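Local coordinates for nicotinate-nucleotide diphosphorylase (Carboxylating) (Streptococcus pyogenes GA06023, PDB 5HUO), which probably converts quinolinate and phosphoribosyl diphosphate into nicotinate ribonucleotide, carbon dioxide and diphosphate in NAD(+) biosynthesis, at residues A[171-175]-A[186-190]; A[146-150]-A[274-279]. One frame throughout, in Å; residues are numbered along the deposited sequence.

Interaction 1. Residues A[171-175]-A[186-190]; sequences RLFEK and HRFNL. With SO4 (sulfate ion), chain J.
The Phe188 ring carries the aliphatic stem of Arg171 over one face, whereas the backbone of Leu172 meets its edge. Arg171 CD sits above the middle of the ring, 3.9 Å from the centroid of Phe188, in a CH-pi contact. CG of Arg171 turns anti to its own amide nitrogen (chi1 -176°), which lays the stem across the ring; the bend at chi3 then brings the guanidinium to the backbone carbonyl of Phe188, its plane steeply inclined to the phenyl ring. There Arg171 NH1 donates to Phe188 O at 2.7 Å, in a bent bond with the acceptor tilted from the guanidinium plane. One turn along the helix, Lys175 reaches the same loop, its NZ donating to Arg187 O at 3.1 Å from above the carbonyl plane and weakly to His186 O. Its charge is also met by a salt bridge to Asp162. Arg187 leaves the loop on the side away from the helix, and the edge of its guanidinium takes sulfate O3, NE (3.1 Å) and NH2 (2.8 Å) both donating hydrogen bonds to that oxygen. Such a basic, anion-holding site is consistent with the substrate pocket of quinolinate phosphoribosyltransferases. The contact ties the start of helix 171-180 to the loop before strand 194-196, with helices 35-49 and 122-153 packed against 171-175 and Asp49 of a second subunit salt-bridged to Arg171.

Interaction 2. Residues A[146-150]-A[274-279]; sequences TAAYV and IDMTTI
Asp275, whose CA lies against the Tyr149 hydroxyl, has its OD1 gripped by the two threonines that follow it. Thr277 OG1 donates to Asp275 OD1 at 2.6 Å on the syn side of the carboxylate, and Thr278 N comes from above the carboxylate plane at 3.1 Å to the same OD1 in a nearly straight bond. With CG between the amide nitrogen and the carbonyl carbon (chi1 74°), the carboxylate faces the residues that follow, and the bond from Thr278 N, three residues on, makes an Asx motif. The backbone closes the turn as well, Ile279 N donating to Asp275 O. This turn belongs to the connection from strand 267-271 to strand 289-291, neighbours in the parallel sheet of the C-terminal alpha/beta domain, and it packs on the late part of helix 122-153. The Tyr149 ring lies against the turn, with Met276, Ile279 CD1 and Asp275 CA all on one side of its plane. Met276 CG meets Tyr149 CE1 at 3.7 Å, and the sulfur makes an oblique Met-aromatic contact, 4.8 Å from Met276 SD to the centroid of Tyr149. Ile279 CD1 approaches Tyr149 CD2 at 3.9 Å. Met276 CE touches Ala148 CB at 4.0 Å, nearer the solvent.

Both contacts lie in the C-terminal domain, with interaction 1 nested in the chain between the segments of interaction 2. Their centres are 19 Å apart and their nearest atoms about 7 Å, so they do not touch. Helix 122-153 relates them: it carries 146-150, and its His138 and Ile142 meet Glu174 of interaction 1. Interaction 1 is buried, binds a sulfate directly and is reached by other subunits, whereas interaction 2 is partly buried and untouched by any other chain of the assembly. The side chain of Ile274 nevertheless comes within about 6 Å of a bound sulfate. These ions probably come from the crystallisation liquor, although they may mark anion sites in the substrate pocket.

Interaction 1. Residues A[171-175]-A[186-190]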
ATOM      1  N   ARG A 171     -17.624   0.384   6.357  1.00 89.84           N
ATOM      2  CA  ARG A 171     -18.796   1.261   6.268  1.00 89.65           C
ATOM      3  C   ARG A 171     -19.567   1.126   4.946  1.00 89.40           C
ATOM      4  O   ARG A 171     -20.757   0.976   4.928  1.00 89.05           O
ATOM      5  CB  ARG A 171     -18.426   2.734   6.483  1.00 90.28           C
ATOM      6  CG  ARG A 171     -19.614   3.624   6.495  1.00 90.23           C
ATOM      7  CD  ARG A 171     -19.258   4.986   7.003  1.00 90.92           C
ATOM      8  NE  ARG A 171     -18.948   4.983   8.415  1.00 91.10           N
ATOM      9  CZ  ARG A 171     -18.357   5.991   9.064  1.00 91.83           C
ATOM     10  NH1 ARG A 171     -17.956   7.084   8.452  1.00 92.43           N
ATOM     11  NH2 ARG A 171     -18.101   5.902  10.360  1.00 92.06           N
ATOM     12  N   LEU A 172     -18.833   1.136   3.876  1.00 89.72           N
ATOM     13  CA  LEU A 172     -19.386   0.941   2.570  1.00 89.66           C
ATOM     14  C   LEU A 172     -20.297  -0.265   2.463  1.00 89.07           C
ATOM     15  O   LEU A 172     -21.346  -0.217   1.798  1.00 88.96           O
ATOM     16  CB  LEU A 172     -18.227   0.731   1.613  1.00 90.18           C
ATOM     17  CG  LEU A 172     -18.539   0.637   0.157  1.00 90.39           C
ATOM     18  CD1 LEU A 172     -18.962   2.036  -0.339  1.00 90.80           C
ATOM     19  CD2 LEU A 172     -17.288   0.216  -0.540  1.00 91.00           C
ATOM     20  N   PHE A 173     -19.860  -1.355   3.052  1.00 88.85           N
ATOM     21  CA  PHE A 173     -20.527  -2.662   2.904  1.00 88.42           C
ATOM     22  C   PHE A 173     -21.769  -2.643   3.781  1.00 88.05           C
ATOM     23  O   PHE A 173     -22.828  -3.133   3.403  1.00 87.85           O
ATOM     24  CB  PHE A 173     -19.637  -3.849   3.342  1.00 88.44           C
ATOM     25  CG  PHE A 173     -18.427  -4.098   2.481  1.00 88.96           C
ATOM     26  CD1 PHE A 173     -17.286  -3.386   2.643  1.00 89.52           C
ATOM     27  CD2 PHE A 173     -18.409  -5.089   1.561  1.00 89.05           C
ATOM     28  CE1 PHE A 173     -16.171  -3.612   1.843  1.00 90.20           C
ATOM     29  CE2 PHE A 173     -17.312  -5.299   0.749  1.00 89.70           C
ATOM     30  CZ  PHE A 173     -16.189  -4.553   0.882  1.00 90.29           C
ATOM     31  N   GLU A 174     -21.633  -2.088   4.953  1.00 88.09           N
ATOM     32  CA  GLU A 174     -22.739  -2.003   5.903  1.00 87.93           C
ATOM     33  C   GLU A 174     -23.801  -1.048   5.396  1.00 88.08           C
ATOM     34  O   GLU A 174     -24.970  -1.317   5.465  1.00 88.00           O
ATOM     35  CB  GLU A 174     -22.228  -1.619   7.283  1.00 88.12           C
ATOM     36  CG  GLU A 174     -21.281  -2.693   7.823  1.00 88.10           C
ATOM     37  CD  GLU A 174     -20.818  -2.453   9.243  1.00 88.39           C
ATOM     38  OE1 GLU A 174     -20.836  -1.279   9.737  1.00 88.71           O
ATOM     39  OE2 GLU A 174     -20.422  -3.442   9.899  1.00 88.42           O
ATOM     40  N   LYS A 175     -23.384   0.050   4.808  1.00 88.40           N
ATOM     41  CA  LYS A 175     -24.343   1.019   4.251  1.00 88.70           C
ATOM     42  C   LYS A 175     -25.150   0.308   3.190  1.00 88.59           C
ATOM     43  O   LYS A 175     -26.344   0.557   3.031  1.00 88.78           O
ATOM     44  CB  LYS A 175     -23.627   2.234   3.684  1.00 89.18           C
ATOM     45  CG  LYS A 175     -22.965   3.074   4.783  1.00 89.45           C
ATOM     46  CD  LYS A 175     -23.856   4.223   5.257  1.00 89.86           C
ATOM     47  CE  LYS A 175     -23.281   4.873   6.504  1.00 90.16           C
ATOM     48  NZ  LYS A 175     -24.056   6.064   6.937  1.00 90.74           N
ATOM     49  N   HIS A 186     -27.597   7.600   5.659  1.00 91.93           N
ATOM     50  CA  HIS A 186     -27.278   8.937   6.129  1.00 92.66           C
ATOM     51  C   HIS A 186     -25.937   9.299   5.492  1.00 92.63           C
ATOM     52  O   HIS A 186     -25.342   8.495   4.790  1.00 92.10           O
ATOM     53  CB  HIS A 186     -27.217   8.921   7.665  1.00 92.72           C
ATOM     54  CG  HIS A 186     -27.603  10.214   8.297  1.00 93.70           C
ATOM     55  ND1 HIS A 186     -26.992  11.407   7.977  1.00 94.32           N
ATOM     56  CD2 HIS A 186     -28.571  10.515   9.189  1.00 94.31           C
ATOM     57  CE1 HIS A 186     -27.578  12.390   8.628  1.00 95.25           C
ATOM     58  NE2 HIS A 186     -28.548  11.877   9.363  1.00 95.27           N
ATOM     59  N   ARG A 187     -25.374  10.445   5.805  1.00 93.29           N
ATOM     60  CA  ARG A 187     -24.002  10.756   5.386  1.00 93.42           C
ATOM     61  C   ARG A 187     -23.032   9.664   5.718  1.00 92.72           C
ATOM     62  O   ARG A 187     -23.123   8.993   6.791  1.00 92.33           O
ATOM     63  CB  ARG A 187     -23.527  12.049   6.005  1.00 94.29           C
ATOM     64  CG  ARG A 187     -23.319  12.014   7.497  1.00 95.85           C
ATOM     65  CD  ARG A 187     -22.893  13.368   8.019  1.00 99.29           C
ATOM     66  NE  ARG A 187     -22.658  13.303   9.465  1.00102.05           N
ATOM     67  CZ  ARG A 187     -21.855  14.119  10.134  1.00105.79           C
ATOM     68  NH1 ARG A 187     -21.188  15.072   9.506  1.00107.29           N
ATOM     69  NH2 ARG A 187     -21.706  13.975  11.442  1.00108.95           N
ATOM     70  N   PHE A 188     -22.163   9.422   4.782  1.00 92.67           N
ATOM     71  CA  PHE A 188     -21.112   8.459   4.896  1.00 92.24           C
ATOM     72  C   PHE A 188     -20.008   8.851   5.854  1.00 92.67           C
ATOM     73  O   PHE A 188     -19.176   8.050   6.252  1.00 92.43           O
ATOM     74  CB  PHE A 188     -20.407   8.375   3.559  1.00 92.44           C
ATOM     75  CG  PHE A 188     -19.612   7.131   3.377  1.00 91.99           C
ATOM     76  CD1 PHE A 188     -20.224   5.932   3.114  1.00 91.27           C
ATOM     77  CD2 PHE A 188     -18.247   7.158   3.574  1.00 92.42           C
ATOM     78  CE1 PHE A 188     -19.467   4.796   3.002  1.00 90.97           C
ATOM     79  CE2 PHE A 188     -17.486   6.014   3.526  1.00 92.15           C
ATOM     80  CZ  PHE A 188     -18.093   4.828   3.216  1.00 91.42           C
ATOM     81  N   ASN A 189     -19.922  10.129   6.120  1.00 94.89           N
ATOM     82  CA  ASN A 189     -18.672  10.758   6.489  1.00 96.39           C
ATOM     83  C   ASN A 189     -18.822  12.018   7.243  1.00 97.37           C
ATOM     84  O   ASN A 189     -19.827  12.660   7.135  1.00 96.86           O
ATOM     85  CB  ASN A 189     -18.024  11.186   5.193  1.00 98.36           C
ATOM     86  CG  ASN A 189     -16.702  10.640   5.065  1.00100.00           C
ATOM     87  OD1 ASN A 189     -16.184  10.155   6.022  1.00103.69           O
ATOM     88  ND2 ASN A 189     -16.145  10.665   3.894  1.00100.72           N
ATOM     89  N   LEU A 190     -17.736  12.468   7.836  1.00 98.97           N
ATOM     90  CA  LEU A 190     -17.673  13.859   8.361  1.00101.03           C
ATOM     91  C   LEU A 190     -17.492  14.902   7.257  1.00102.44           C
ATOM     92  O   LEU A 190     -17.771  16.046   7.475  1.00102.26           O
ATOM     93  CB  LEU A 190     -16.550  14.037   9.380  1.00101.68           C
ATOM     94  CG  LEU A 190     -16.783  13.278  10.684  1.00101.36           C
ATOM     95  CD1 LEU A 190     -15.555  13.313  11.563  1.00102.27           C
ATOM     96  CD2 LEU A 190     -17.990  13.837  11.430  1.00101.75           C
TER
HETATM   97  S   SO4 J 304     -24.112  10.623  12.206  1.00104.88           S
HETATM   98  O1  SO4 J 304     -25.505  10.544  12.721  1.00104.49           O
HETATM   99  O2  SO4 J 304     -24.049  10.023  10.852  1.00111.71           O
HETATM  100  O3  SO4 J 304     -23.573  11.989  12.078  1.00 95.73           O
HETATM  101  O4  SO4 J 304     -23.288   9.917  13.190  1.00 90.14           O

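Interaction 2. Residues A[146-150]-A[274-279]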
ATOM      1  N   THR A 146     -32.388  -4.469   9.437  1.00 89.68           N
ATOM      2  CA  THR A 146     -32.961  -3.259   8.829  1.00 90.08           C
ATOM      3  C   THR A 146     -34.408  -3.512   8.370  1.00 90.78           C
ATOM      4  O   THR A 146     -35.329  -2.792   8.737  1.00 91.60           O
ATOM      5  CB  THR A 146     -32.133  -2.796   7.638  1.00 89.59           C
ATOM      6  OG1 THR A 146     -30.814  -2.492   8.083  1.00 89.14           O
ATOM      7  CG2 THR A 146     -32.751  -1.559   7.003  1.00 90.14           C
ATOM      8  N   ALA A 147     -34.595  -4.613   7.659  1.00 90.60           N
ATOM      9  CA  ALA A 147     -35.923  -5.060   7.235  1.00 91.36           C
ATOM     10  C   ALA A 147     -36.878  -5.226   8.384  1.00 92.19           C
ATOM     11  O   ALA A 147     -38.033  -4.818   8.301  1.00 93.18           O
ATOM     12  CB  ALA A 147     -35.850  -6.352   6.465  1.00 91.08           C
ATOM     13  N   ALA A 148     -36.390  -5.806   9.462  1.00 91.95           N
ATOM     14  CA  ALA A 148     -37.209  -6.018  10.670  1.00 92.83           C
ATOM     15  C   ALA A 148     -37.649  -4.676  11.291  1.00 93.56           C
ATOM     16  O   ALA A 148     -38.775  -4.540  11.777  1.00 94.71           O
ATOM     17  CB  ALA A 148     -36.447  -6.840  11.683  1.00 92.45           C
ATOM     18  N   TYR A 149     -36.731  -3.721  11.343  1.00 93.03           N
ATOM     19  CA  TYR A 149     -37.040  -2.409  11.885  1.00 93.74           C
ATOM     20  C   TYR A 149     -38.106  -1.719  11.053  1.00 94.55           C
ATOM     21  O   TYR A 149     -39.022  -1.103  11.574  1.00 95.71           O
ATOM     22  CB  TYR A 149     -35.788  -1.530  11.919  1.00 93.02           C
ATOM     23  CG  TYR A 149     -34.942  -1.641  13.205  1.00 92.84           C
ATOM     24  CD1 TYR A 149     -34.617  -2.858  13.736  1.00 92.52           C
ATOM     25  CD2 TYR A 149     -34.461  -0.503  13.860  1.00 93.09           C
ATOM     26  CE1 TYR A 149     -33.829  -2.938  14.857  1.00 92.48           C
ATOM     27  CE2 TYR A 149     -33.687  -0.594  14.985  1.00 93.06           C
ATOM     28  CZ  TYR A 149     -33.386  -1.808  15.482  1.00 92.76           C
ATOM     29  OH  TYR A 149     -32.611  -1.923  16.615  1.00 92.85           O
ATOM     30  N   VAL A 150     -37.958  -1.817   9.742  1.00 94.06           N
ATOM     31  CA  VAL A 150     -38.933  -1.187   8.846  1.00 94.91           C
ATOM     32  C   VAL A 150     -40.338  -1.721   9.132  1.00 96.16           C
ATOM     33  O   VAL A 150     -41.279  -0.964   9.227  1.00 97.37           O
ATOM     34  CB  VAL A 150     -38.569  -1.392   7.354  1.00 94.29           C
ATOM     35  CG1 VAL A 150     -39.745  -1.075   6.446  1.00 95.37           C
ATOM     36  CG2 VAL A 150     -37.405  -0.504   6.990  1.00 93.53           C
ATOM     37  N   ILE A 274     -33.622   4.093  19.900  1.00141.08           N
ATOM     38  CA  ILE A 274     -34.484   3.544  18.857  1.00137.21           C
ATOM     39  C   ILE A 274     -34.044   2.123  18.582  1.00137.53           C
ATOM     40  O   ILE A 274     -32.967   1.884  18.056  1.00136.46           O
ATOM     41  CB  ILE A 274     -34.464   4.346  17.543  1.00131.35           C
ATOM     42  CG1 ILE A 274     -35.063   5.746  17.769  1.00130.49           C
ATOM     43  CG2 ILE A 274     -35.216   3.569  16.457  1.00129.00           C
ATOM     44  CD1 ILE A 274     -35.006   6.686  16.589  1.00132.27           C
ATOM     45  N   ASP A 275     -34.925   1.197  18.914  1.00137.78           N
ATOM     46  CA  ASP A 275     -34.681  -0.222  18.682  1.00137.54           C
ATOM     47  C   ASP A 275     -35.977  -0.935  18.236  1.00135.56           C
ATOM     48  O   ASP A 275     -37.009  -0.280  18.005  1.00132.59           O
ATOM     49  CB  ASP A 275     -34.048  -0.847  19.933  1.00141.29           C
ATOM     50  CG  ASP A 275     -35.046  -1.038  21.094  1.00146.21           C
ATOM     51  OD1 ASP A 275     -36.232  -1.387  20.865  1.00143.40           O
ATOM     52  OD2 ASP A 275     -34.607  -0.884  22.248  1.00143.82           O
ATOM     53  N   MET A 276     -35.920  -2.258  18.150  1.00132.68           N
ATOM     54  CA  MET A 276     -37.086  -3.063  17.760  1.00137.05           C
ATOM     55  C   MET A 276     -38.372  -2.766  18.541  1.00143.36           C
ATOM     56  O   MET A 276     -39.439  -2.661  17.972  1.00142.18           O
ATOM     57  CB  MET A 276     -36.783  -4.551  17.909  1.00137.53           C
ATOM     58  CG  MET A 276     -36.174  -5.143  16.671  1.00135.13           C
ATOM     59  SD  MET A 276     -37.400  -5.151  15.373  1.00130.95           S
ATOM     60  CE  MET A 276     -37.844  -6.873  15.387  1.00129.83           C
ATOM     61  N   THR A 277     -38.254  -2.682  19.857  1.00150.24           N
ATOM     62  CA  THR A 277     -39.417  -2.437  20.751  1.00155.19           C
ATOM     63  C   THR A 277     -39.929  -0.983  20.617  1.00152.26           C
ATOM     64  O   THR A 277     -41.109  -0.723  20.461  1.00157.08           O
ATOM     65  CB  THR A 277     -39.089  -2.788  22.239  1.00159.03           C
ATOM     66  OG1 THR A 277     -37.939  -2.048  22.675  1.00157.74           O
ATOM     67  CG2 THR A 277     -38.815  -4.284  22.382  1.00158.37           C
ATOM     68  N   THR A 278     -39.003  -0.053  20.689  1.00145.20           N
ATOM     69  CA  THR A 278     -39.282   1.378  20.646  1.00138.87           C
ATOM     70  C   THR A 278     -39.770   1.928  19.299  1.00134.51           C
ATOM     71  O   THR A 278     -40.576   2.827  19.245  1.00131.42           O
ATOM     72  CB  THR A 278     -37.976   2.104  20.930  1.00138.90           C
ATOM     73  OG1 THR A 278     -37.378   1.523  22.076  1.00136.70           O
ATOM     74  CG2 THR A 278     -38.209   3.539  21.165  1.00143.78           C
ATOM     75  N   ILE A 279     -39.244   1.405  18.198  1.00129.36           N
ATOM     76  CA  ILE A 279     -39.441   2.052  16.885  1.00123.66           C
ATOM     77  C   ILE A 279     -40.933   2.305  16.520  1.00124.18           C
ATOM     78  O   ILE A 279     -41.239   3.229  15.809  1.00121.22           O
ATOM     79  CB  ILE A 279     -38.706   1.314  15.752  1.00118.76           C
ATOM     80  CG1 ILE A 279     -38.707   2.167  14.495  1.00116.36           C
ATOM     81  CG2 ILE A 279     -39.364  -0.010  15.452  1.00120.22           C
ATOM     82  CD1 ILE A 279     -37.618   1.821  13.531  1.00112.94           C
TER